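Side-chain contacts in TATA-box-binding protein (PDB 1MP9), which probably binds the TATA-box promoter element near the start of transcription and so plays a part in activating archaeal genes read by RNA polymerase: residues K177-D180 with K181-L185; I88-L91 with K92-M96; T72-S76 with T77-I81. All blocks are in the same frame, centred on the assembly; numbering follows the deposited sequence.

Contact 1 of 3, residues K177-D180 with K181-L185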
ATOM      1  N   LYS A 177     -12.468 -11.682  -0.895  1.00 19.33           N
ATOM      2  CA  LYS A 177     -13.245 -10.543  -0.419  1.00 20.49           C
ATOM      3  C   LYS A 177     -13.247  -9.360  -1.388  1.00 19.76           C
ATOM      4  O   LYS A 177     -14.305  -8.834  -1.713  1.00 20.79           O
ATOM      5  CB  LYS A 177     -12.713 -10.079   0.946  1.00 23.30           C
ATOM      6  CG  LYS A 177     -13.607  -9.077   1.706  1.00 24.30           C
ATOM      7  CD  LYS A 177     -13.110  -8.977   3.173  1.00 26.07           C
ATOM      8  CE  LYS A 177     -13.631  -7.728   3.894  1.00 30.36           C
ATOM      9  NZ  LYS A 177     -13.272  -7.739   5.354  1.00 26.10           N
ATOM     10  N   ILE A 178     -12.079  -8.932  -1.861  1.00 19.34           N
ATOM     11  CA  ILE A 178     -12.058  -7.798  -2.757  1.00 18.61           C
ATOM     12  C   ILE A 178     -12.665  -8.168  -4.077  1.00 17.97           C
ATOM     13  O   ILE A 178     -13.286  -7.337  -4.739  1.00 18.48           O
ATOM     14  CB  ILE A 178     -10.605  -7.220  -2.916  1.00 19.11           C
ATOM     15  CG1 ILE A 178     -10.655  -5.835  -3.570  1.00 19.99           C
ATOM     16  CG2 ILE A 178      -9.746  -8.152  -3.687  1.00 20.38           C
ATOM     17  CD1 ILE A 178     -11.287  -4.784  -2.719  1.00 21.24           C
ATOM     18  N   PHE A 179     -12.513  -9.430  -4.474  1.00 20.31           N
ATOM     19  CA  PHE A 179     -13.109  -9.889  -5.727  1.00 20.12           C
ATOM     20  C   PHE A 179     -14.635  -9.741  -5.626  1.00 20.11           C
ATOM     21  O   PHE A 179     -15.279  -9.185  -6.498  1.00 19.75           O
ATOM     22  CB  PHE A 179     -12.784 -11.375  -5.992  1.00 20.78           C
ATOM     23  CG  PHE A 179     -13.575 -11.967  -7.151  1.00 23.37           C
ATOM     24  CD1 PHE A 179     -13.220 -11.684  -8.468  1.00 23.92           C
ATOM     25  CD2 PHE A 179     -14.667 -12.801  -6.919  1.00 22.63           C
ATOM     26  CE1 PHE A 179     -13.954 -12.237  -9.563  1.00 26.15           C
ATOM     27  CE2 PHE A 179     -15.403 -13.360  -8.000  1.00 25.51           C
ATOM     28  CZ  PHE A 179     -15.033 -13.068  -9.328  1.00 22.09           C
ATOM     29  N   ASP A 180     -15.209 -10.278  -4.559  1.00 20.95           N
ATOM     30  CA  ASP A 180     -16.650 -10.205  -4.355  1.00 21.15           C
ATOM     31  C   ASP A 180     -17.119  -8.765  -4.278  1.00 21.73           C
ATOM     32  O   ASP A 180     -18.162  -8.423  -4.826  1.00 22.91           O
ATOM     33  CB  ASP A 180     -17.021 -10.933  -3.065  1.00 23.48           C
ATOM     34  CG  ASP A 180     -16.900 -12.428  -3.196  1.00 24.05           C
ATOM     35  OD1 ASP A 180     -16.793 -13.137  -2.160  1.00 25.59           O
ATOM     36  OD2 ASP A 180     -16.906 -12.902  -4.346  1.00 25.07           O
ATOM     37  N   LYS A 181     -16.359  -7.904  -3.613  1.00 20.60           N
ATOM     38  CA  LYS A 181     -16.785  -6.520  -3.548  1.00 23.15           C
ATOM     39  C   LYS A 181     -16.689  -5.875  -4.949  1.00 21.66           C
ATOM     40  O   LYS A 181     -17.585  -5.134  -5.359  1.00 17.95           O
ATOM     41  CB  LYS A 181     -15.947  -5.738  -2.520  1.00 25.11           C
ATOM     42  CG  LYS A 181     -16.342  -4.245  -2.383  1.00 33.48           C
ATOM     43  CD  LYS A 181     -17.831  -4.039  -1.969  1.00 37.57           C
ATOM     44  CE  LYS A 181     -17.946  -2.991  -0.854  1.00 40.05           C
ATOM     45  NZ  LYS A 181     -19.360  -2.513  -0.599  1.00 44.94           N
ATOM     46  N   LEU A 182     -15.620  -6.165  -5.692  1.00 19.95           N
ATOM     47  CA  LEU A 182     -15.518  -5.586  -7.020  1.00 19.86           C
ATOM     48  C   LEU A 182     -16.671  -6.055  -7.923  1.00 20.61           C
ATOM     49  O   LEU A 182     -17.191  -5.273  -8.725  1.00 19.85           O
ATOM     50  CB  LEU A 182     -14.150  -5.901  -7.640  1.00 18.76           C
ATOM     51  CG  LEU A 182     -13.005  -5.189  -6.926  1.00 20.04           C
ATOM     52  CD1 LEU A 182     -11.657  -5.838  -7.345  1.00 22.23           C
ATOM     53  CD2 LEU A 182     -13.033  -3.681  -7.229  1.00 19.52           C
ATOM     54  N   VAL A 183     -17.085  -7.313  -7.786  1.00 20.67           N
ATOM     55  CA  VAL A 183     -18.205  -7.840  -8.601  1.00 22.07           C
ATOM     56  C   VAL A 183     -19.479  -7.130  -8.154  1.00 22.35           C
ATOM     57  O   VAL A 183     -20.288  -6.659  -8.961  1.00 21.71           O
ATOM     58  CB  VAL A 183     -18.379  -9.375  -8.380  1.00 22.03           C
ATOM     59  CG1 VAL A 183     -19.692  -9.878  -8.993  1.00 22.38           C
ATOM     60  CG2 VAL A 183     -17.193 -10.136  -9.019  1.00 23.69           C
ATOM     61  N   GLU A 184     -19.638  -7.022  -6.847  1.00 23.47           N
ATOM     62  CA  GLU A 184     -20.821  -6.369  -6.286  1.00 24.92           C
ATOM     63  C   GLU A 184     -20.970  -4.939  -6.830  1.00 24.85           C
ATOM     64  O   GLU A 184     -22.060  -4.529  -7.241  1.00 24.87           O
ATOM     65  CB  GLU A 184     -20.697  -6.380  -4.763  1.00 28.76           C
ATOM     66  CG  GLU A 184     -21.946  -6.096  -3.996  1.00 37.66           C
ATOM     67  CD  GLU A 184     -21.637  -5.300  -2.747  1.00 41.96           C
ATOM     68  OE1 GLU A 184     -20.683  -5.676  -2.022  1.00 46.55           O
ATOM     69  OE2 GLU A 184     -22.331  -4.293  -2.500  1.00 46.02           O
ATOM     70  N   LEU A 185     -19.872  -4.193  -6.867  1.00 22.63           N
ATOM     71  CA  LEU A 185     -19.878  -2.814  -7.363  1.00 20.86           C
ATOM     72  C   LEU A 185     -19.831  -2.753  -8.901  1.00 21.25           C
ATOM     73  O   LEU A 185     -19.773  -1.667  -9.477  1.00 19.69           O
ATOM     74  CB  LEU A 185     -18.685  -2.047  -6.787  1.00 22.46           C
ATOM     75  CG  LEU A 185     -18.613  -1.911  -5.246  1.00 23.87           C
ATOM     76  CD1 LEU A 185     -17.225  -1.419  -4.843  1.00 22.20           C
ATOM     77  CD2 LEU A 185     -19.725  -0.925  -4.747  1.00 24.50           C
TER

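Contact 2 of 3, residues I88-L91 with K92-M96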
ATOM      1  N   ILE A  88      19.792 -24.229  11.091  1.00 36.20           N
ATOM      2  CA  ILE A  88      20.133 -24.642  12.442  1.00 36.66           C
ATOM      3  C   ILE A  88      21.157 -25.771  12.445  1.00 37.40           C
ATOM      4  O   ILE A  88      22.088 -25.760  13.244  1.00 35.76           O
ATOM      5  CB  ILE A  88      18.863 -25.060  13.228  1.00 37.07           C
ATOM      6  CG1 ILE A  88      17.991 -23.821  13.479  1.00 36.57           C
ATOM      7  CG2 ILE A  88      19.253 -25.683  14.570  1.00 37.40           C
ATOM      8  CD1 ILE A  88      16.615 -24.113  14.073  1.00 35.96           C
ATOM      9  N   LYS A  89      21.004 -26.727  11.534  1.00 39.48           N
ATOM     10  CA  LYS A  89      21.942 -27.846  11.458  1.00 41.01           C
ATOM     11  C   LYS A  89      23.365 -27.297  11.294  1.00 40.56           C
ATOM     12  O   LYS A  89      24.289 -27.681  12.024  1.00 37.98           O
ATOM     13  CB  LYS A  89      21.594 -28.764  10.279  1.00 42.58           C
ATOM     14  CG  LYS A  89      22.301 -30.126  10.318  1.00 45.36           C
ATOM     15  CD  LYS A  89      21.867 -31.071   9.182  1.00 47.68           C
ATOM     16  CE  LYS A  89      22.467 -32.475   9.383  1.00 49.37           C
ATOM     17  NZ  LYS A  89      22.074 -33.521   8.372  1.00 51.01           N
ATOM     18  N   THR A  90      23.529 -26.373  10.351  1.00 39.90           N
ATOM     19  CA  THR A  90      24.849 -25.779  10.099  1.00 39.25           C
ATOM     20  C   THR A  90      25.397 -25.011  11.296  1.00 38.72           C
ATOM     21  O   THR A  90      26.533 -25.241  11.728  1.00 37.44           O
ATOM     22  CB  THR A  90      24.813 -24.836   8.903  1.00 39.23           C
ATOM     23  OG1 THR A  90      24.297 -25.536   7.777  1.00 38.57           O
ATOM     24  CG2 THR A  90      26.214 -24.338   8.563  1.00 40.09           C
ATOM     25  N   LEU A  91      24.606 -24.089  11.832  1.00 37.76           N
ATOM     26  CA  LEU A  91      25.065 -23.337  12.984  1.00 37.71           C
ATOM     27  C   LEU A  91      25.548 -24.331  14.044  1.00 39.12           C
ATOM     28  O   LEU A  91      26.547 -24.089  14.731  1.00 38.06           O
ATOM     29  CB  LEU A  91      23.945 -22.475  13.552  1.00 37.24           C
ATOM     30  CG  LEU A  91      23.391 -21.471  12.552  1.00 36.65           C
ATOM     31  CD1 LEU A  91      22.369 -20.604  13.249  1.00 36.40           C
ATOM     32  CD2 LEU A  91      24.534 -20.635  11.960  1.00 37.39           C
ATOM     33  N   LYS A  92      24.838 -25.449  14.158  1.00 39.10           N
ATOM     34  CA  LYS A  92      25.208 -26.481  15.121  1.00 40.90           C
ATOM     35  C   LYS A  92      26.536 -27.116  14.708  1.00 40.87           C
ATOM     36  O   LYS A  92      27.461 -27.175  15.501  1.00 40.48           O
ATOM     37  CB  LYS A  92      24.118 -27.570  15.219  1.00 40.61           C
ATOM     38  CG  LYS A  92      22.837 -27.147  15.941  1.00 40.82           C
ATOM     39  CD  LYS A  92      22.016 -28.353  16.385  1.00 43.87           C
ATOM     40  CE  LYS A  92      21.774 -29.346  15.245  1.00 46.00           C
ATOM     41  NZ  LYS A  92      21.055 -30.618  15.649  1.00 48.07           N
ATOM     42  N   LYS A  93      26.628 -27.575  13.464  1.00 41.37           N
ATOM     43  CA  LYS A  93      27.848 -28.191  12.979  1.00 42.42           C
ATOM     44  C   LYS A  93      29.072 -27.326  13.256  1.00 43.71           C
ATOM     45  O   LYS A  93      30.192 -27.831  13.344  1.00 43.92           O
ATOM     46  CB  LYS A  93      27.750 -28.465  11.480  1.00 43.07           C
ATOM     47  CG  LYS A  93      29.092 -28.692  10.784  1.00 43.95           C
ATOM     48  CD  LYS A  93      28.849 -29.161   9.357  1.00 46.15           C
ATOM     49  CE  LYS A  93      30.029 -28.906   8.416  1.00 47.67           C
ATOM     50  NZ  LYS A  93      31.283 -29.622   8.800  1.00 50.55           N
ATOM     51  N   TYR A  94      28.877 -26.024  13.404  1.00 43.24           N
ATOM     52  CA  TYR A  94      30.018 -25.169  13.665  1.00 42.57           C
ATOM     53  C   TYR A  94      30.069 -24.504  15.030  1.00 42.70           C
ATOM     54  O   TYR A  94      30.710 -23.467  15.193  1.00 42.22           O
ATOM     55  CB  TYR A  94      30.140 -24.126  12.568  1.00 42.12           C
ATOM     56  CG  TYR A  94      30.516 -24.717  11.234  1.00 41.55           C
ATOM     57  CD1 TYR A  94      31.795 -25.235  11.014  1.00 41.96           C
ATOM     58  CD2 TYR A  94      29.606 -24.742  10.180  1.00 42.12           C
ATOM     59  CE1 TYR A  94      32.158 -25.759   9.774  1.00 41.40           C
ATOM     60  CE2 TYR A  94      29.957 -25.262   8.934  1.00 42.11           C
ATOM     61  CZ  TYR A  94      31.234 -25.765   8.740  1.00 43.37           C
ATOM     62  OH  TYR A  94      31.596 -26.224   7.494  1.00 44.61           O
ATOM     63  N   GLY A  95      29.381 -25.060  16.020  1.00 43.54           N
ATOM     64  CA  GLY A  95      29.521 -24.459  17.334  1.00 45.26           C
ATOM     65  C   GLY A  95      28.424 -24.011  18.275  1.00 47.17           C
ATOM     66  O   GLY A  95      28.640 -24.037  19.489  1.00 47.16           O
ATOM     67  N   MET A  96      27.267 -23.582  17.780  1.00 48.65           N
ATOM     68  CA  MET A  96      26.260 -23.124  18.730  1.00 50.49           C
ATOM     69  C   MET A  96      25.418 -24.265  19.261  1.00 51.12           C
ATOM     70  O   MET A  96      25.203 -25.265  18.583  1.00 49.09           O
ATOM     71  CB  MET A  96      25.361 -22.027  18.123  1.00 51.76           C
ATOM     72  CG  MET A  96      24.303 -22.495  17.158  1.00 52.29           C
ATOM     73  SD  MET A  96      23.164 -21.138  16.763  1.00 54.29           S
ATOM     74  CE  MET A  96      22.120 -21.195  18.156  1.00 53.65           C
TER

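Contact 3 of 3, residues T72-S76 with T77-I81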
ATOM      1  N   THR A  72      14.202 -15.209   5.226  1.00 20.92           N
ATOM      2  CA  THR A  72      13.428 -14.704   4.117  1.00 21.85           C
ATOM      3  C   THR A  72      13.699 -15.495   2.842  1.00 21.66           C
ATOM      4  O   THR A  72      14.792 -16.053   2.672  1.00 20.85           O
ATOM      5  CB  THR A  72      13.759 -13.213   3.898  1.00 22.66           C
ATOM      6  OG1 THR A  72      12.906 -12.675   2.906  1.00 19.93           O
ATOM      7  CG2 THR A  72      15.230 -13.040   3.455  1.00 24.10           C
ATOM      8  N   GLY A  73      12.699 -15.566   1.966  1.00 19.60           N
ATOM      9  CA  GLY A  73      12.870 -16.285   0.712  1.00 21.78           C
ATOM     10  C   GLY A  73      11.983 -17.499   0.479  1.00 23.30           C
ATOM     11  O   GLY A  73      11.688 -17.828  -0.681  1.00 24.30           O
ATOM     12  N   ALA A  74      11.536 -18.167   1.546  1.00 23.46           N
ATOM     13  CA  ALA A  74      10.692 -19.362   1.384  1.00 24.73           C
ATOM     14  C   ALA A  74       9.334 -18.994   0.779  1.00 25.82           C
ATOM     15  O   ALA A  74       8.798 -17.911   1.059  1.00 25.85           O
ATOM     16  CB  ALA A  74      10.488 -20.044   2.723  1.00 22.99           C
ATOM     17  N   LYS A  75       8.780 -19.882  -0.047  1.00 26.94           N
ATOM     18  CA  LYS A  75       7.495 -19.617  -0.686  1.00 28.51           C
ATOM     19  C   LYS A  75       6.399 -20.502  -0.181  1.00 28.46           C
ATOM     20  O   LYS A  75       5.310 -20.483  -0.730  1.00 29.49           O
ATOM     21  CB  LYS A  75       7.602 -19.742  -2.207  1.00 29.46           C
ATOM     22  CG  LYS A  75       8.496 -18.672  -2.785  1.00 30.58           C
ATOM     23  CD  LYS A  75       8.794 -18.843  -4.267  1.00 34.20           C
ATOM     24  CE  LYS A  75       9.814 -17.783  -4.695  1.00 37.52           C
ATOM     25  NZ  LYS A  75      10.150 -17.785  -6.156  1.00 40.33           N
ATOM     26  N   SER A  76       6.696 -21.289   0.848  1.00 28.75           N
ATOM     27  CA  SER A  76       5.718 -22.173   1.478  1.00 29.86           C
ATOM     28  C   SER A  76       6.159 -22.516   2.904  1.00 30.96           C
ATOM     29  O   SER A  76       7.344 -22.387   3.242  1.00 28.93           O
ATOM     30  CB  SER A  76       5.551 -23.487   0.672  1.00 31.32           C
ATOM     31  OG  SER A  76       6.657 -24.360   0.851  1.00 28.91           O
ATOM     32  N   THR A  77       5.220 -22.959   3.742  1.00 32.24           N
ATOM     33  CA  THR A  77       5.571 -23.304   5.115  1.00 34.77           C
ATOM     34  C   THR A  77       6.558 -24.461   5.115  1.00 35.29           C
ATOM     35  O   THR A  77       7.540 -24.446   5.858  1.00 35.62           O
ATOM     36  CB  THR A  77       4.340 -23.722   5.949  1.00 36.53           C
ATOM     37  OG1 THR A  77       3.760 -24.895   5.374  1.00 39.44           O
ATOM     38  CG2 THR A  77       3.309 -22.610   5.987  1.00 36.54           C
ATOM     39  N   ASP A  78       6.314 -25.468   4.281  1.00 36.15           N
ATOM     40  CA  ASP A  78       7.240 -26.597   4.222  1.00 35.81           C
ATOM     41  C   ASP A  78       8.638 -26.136   3.853  1.00 34.46           C
ATOM     42  O   ASP A  78       9.643 -26.591   4.438  1.00 33.59           O
ATOM     43  CB  ASP A  78       6.771 -27.640   3.208  1.00 39.32           C
ATOM     44  CG  ASP A  78       5.627 -28.449   3.729  1.00 43.03           C
ATOM     45  OD1 ASP A  78       5.694 -28.832   4.918  1.00 46.93           O
ATOM     46  OD2 ASP A  78       4.666 -28.700   2.972  1.00 45.10           O
ATOM     47  N   GLU A  79       8.700 -25.223   2.890  1.00 32.49           N
ATOM     48  CA  GLU A  79       9.976 -24.693   2.449  1.00 32.82           C
ATOM     49  C   GLU A  79      10.647 -23.934   3.600  1.00 31.55           C
ATOM     50  O   GLU A  79      11.865 -24.033   3.808  1.00 32.03           O
ATOM     51  CB  GLU A  79       9.777 -23.753   1.261  1.00 35.66           C
ATOM     52  CG  GLU A  79      10.903 -23.828   0.221  1.00 40.46           C
ATOM     53  CD  GLU A  79      11.067 -22.535  -0.581  1.00 44.03           C
ATOM     54  OE1 GLU A  79      10.087 -22.088  -1.236  1.00 42.41           O
ATOM     55  OE2 GLU A  79      12.187 -21.969  -0.547  1.00 46.34           O
ATOM     56  N   LEU A  80       9.847 -23.169   4.336  1.00 29.37           N
ATOM     57  CA  LEU A  80      10.351 -22.403   5.456  1.00 27.65           C
ATOM     58  C   LEU A  80      10.959 -23.329   6.507  1.00 28.60           C
ATOM     59  O   LEU A  80      12.069 -23.100   6.971  1.00 27.29           O
ATOM     60  CB  LEU A  80       9.215 -21.602   6.098  1.00 26.77           C
ATOM     61  CG  LEU A  80       9.555 -20.841   7.382  1.00 25.45           C
ATOM     62  CD1 LEU A  80      10.669 -19.870   7.124  1.00 25.07           C
ATOM     63  CD2 LEU A  80       8.321 -20.093   7.888  1.00 26.28           C
ATOM     64  N   ILE A  81      10.207 -24.359   6.892  1.00 28.35           N
ATOM     65  CA  ILE A  81      10.669 -25.313   7.895  1.00 29.11           C
ATOM     66  C   ILE A  81      11.937 -26.020   7.476  1.00 28.89           C
ATOM     67  O   ILE A  81      12.863 -26.166   8.275  1.00 30.61           O
ATOM     68  CB  ILE A  81       9.554 -26.342   8.233  1.00 28.55           C
ATOM     69  CG1 ILE A  81       8.436 -25.621   8.983  1.00 28.31           C
ATOM     70  CG2 ILE A  81      10.113 -27.496   9.097  1.00 30.04           C
ATOM     71  CD1 ILE A  81       7.220 -26.432   9.252  1.00 29.88           C
TER
HETATM   72  O   HOH W   1      13.167 -20.077  -2.028  1.00 39.44           O

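Contact 1 of 3, residues K177-D180 with K181-L185
L182 packs against I178, one helical turn earlier. L182 CB sits 3.4 Å from I178 O. The next carbon, L182 CG, is nearer still, 3.1 Å from I178 O, because it stands beside its own backbone N (chi1 -68°) and therefore leans toward the preceding turn. At the tip, L182 CD1 passes the same carbonyl oxygen and meets I178 CG1 at 3.9 Å. The two branched side chains meet at a slant, with apolar carbon against apolar carbon. I178 O also accepts L182 N at 2.8 Å, so one carbonyl is both hydrogen-bonded by the backbone and shielded by the side chain of the same residue. These are i to i+4 contacts in the last turns of helix 168-184, whose residues up to L182 belong to the second repeat of the TBP saddle fold. I178 leans on L152 and I154 of strand 150-154, while L182 reaches A124 of helix 121-127 and V188. Cutting L182 back to an alanine would probably open a gap beside I178 CG1 and weaken the link to helix 121-127. One residue round the helix, V183 and F179 form a CH-pi contact. V183 CG2 lies over one face of the F179 ring, offset toward the rim, 3.8 Å from the centroid and 18° off the ring normal. V183 CG2 also comes within 3.3 Å of F179 O, and V183 N donates to this oxygen nearly in line with its C=O bond. Y9 meets the F179 ring edge-to-face. On the more polar side, E184 N bonds to D180 O at 2.9 Å, whereas the D180 carboxylate turns to a salt bridge with K176. K181 NZ and E184 OE1 form a long salt bridge of 3.7 Å.

Contact 2 of 3, residues I88-L91 with K92-M96
M96 N donates to L91 O across 3.2 Å, the outer bond of a Schellman motif that ends helix 77-93; the inner one runs from G95 N to K92 O. The M96 N-H points fairly straight at its acceptor (165°) but reaches it from above the carbonyl plane, as the chain folds back past the helix end. G95 makes the reversal with a phi of 128°, where a CB would collide with the carbonyl oxygen of Y94. Before the reversal the helix is regular: K92 N bonds to I88 O, and K93 N to K89 O at 2.7 Å in the carbonyl plane. Among the side chains, K92 lies back along the preceding turn, its CG 3.1 Å from I88 O and in looser contact with I88 CG2. The aliphatic part of K92 thus lies along I88 O and the K89 backbone.

T90 and Y94 run alongside each other in the same direction. T90 CG2 meets the tyrosine ring at its edge, in the ring plane, 3.8 Å from Y94 CD2; K93 CG lies over the centre of one ring face. The ring is therefore bordered by two aliphatic groups of its own helix end, and the Y94 side chain also touches P38 in a loop. T90 OG1 turns back to bond R86 O. T90 and L91 pack on F52 of strand 50-54, which joins this helix end to the outer part of the sheet. M96 folds back to L91, also touching L24 and Q26. M96 CG sits between backbone N and carbonyl carbon (chi1 77°), which brings the thioether against L91: M96 SD lies 3.6 Å from L91 CB and equally 3.6 Å from L91 CD1.

Contact 3 of 3, residues T72-S76 with T77-I81
The carboxylate of E79 turns one face to the backbone of A74 and K75. Over that face K75 N donates to E79 OE1 at 2.8 Å, coming from well above the carboxylate plane (62° out of it) rather than within it. On the same side lies A74 CA, 3.6 Å from E79 OE2. A water sits 2.6 Å from E79 OE2 and 3.0 Å from G73 O, placed to donate to both, although other acceptors compete for its protons. The chain of E79, extended beyond CG, runs alongside K75; the two charged ends stay apart, and the lysine would probably exert only a mild pull on the carboxylate.

S76 is the N-cap of helix 77-93. S76 OG, set between its own backbone N and carbonyl carbon (chi1 75°), accepts E79 N at 3.0 Å and also touches E79 CB. E79 therefore serves the helix start twice, its amide bound by the cap serine and its carboxylate gripping the turn just before it. S76 O takes L80 N, the first regular bond of the helix. Inside, A74 CB points at the helix, 3.6 Å from L80 N, and meets L80 CB at 3.9 Å. A74 also touches I59 of strand 59-63, and L80 reaches A20 of strand 12-23.

Along the chain the order is contact 3, contact 2, contact 1. Contacts 3 and 2 mark the start and end of helix 77-93, their centres about 20 Å apart. Contact 1 lies near the end of helix 168-184, about 30 Å between centres from contact 3 and about 49 Å from contact 2, on the opposite side of the chain's centre from contact 2. None touches another. Contact 3 falls in the first repeat and contact 1 largely in the second. The two long helices pack on strands of one continuous antiparallel sheet, as in the TBP saddle, whose other, concave face is the one that relatives use to grip DNA.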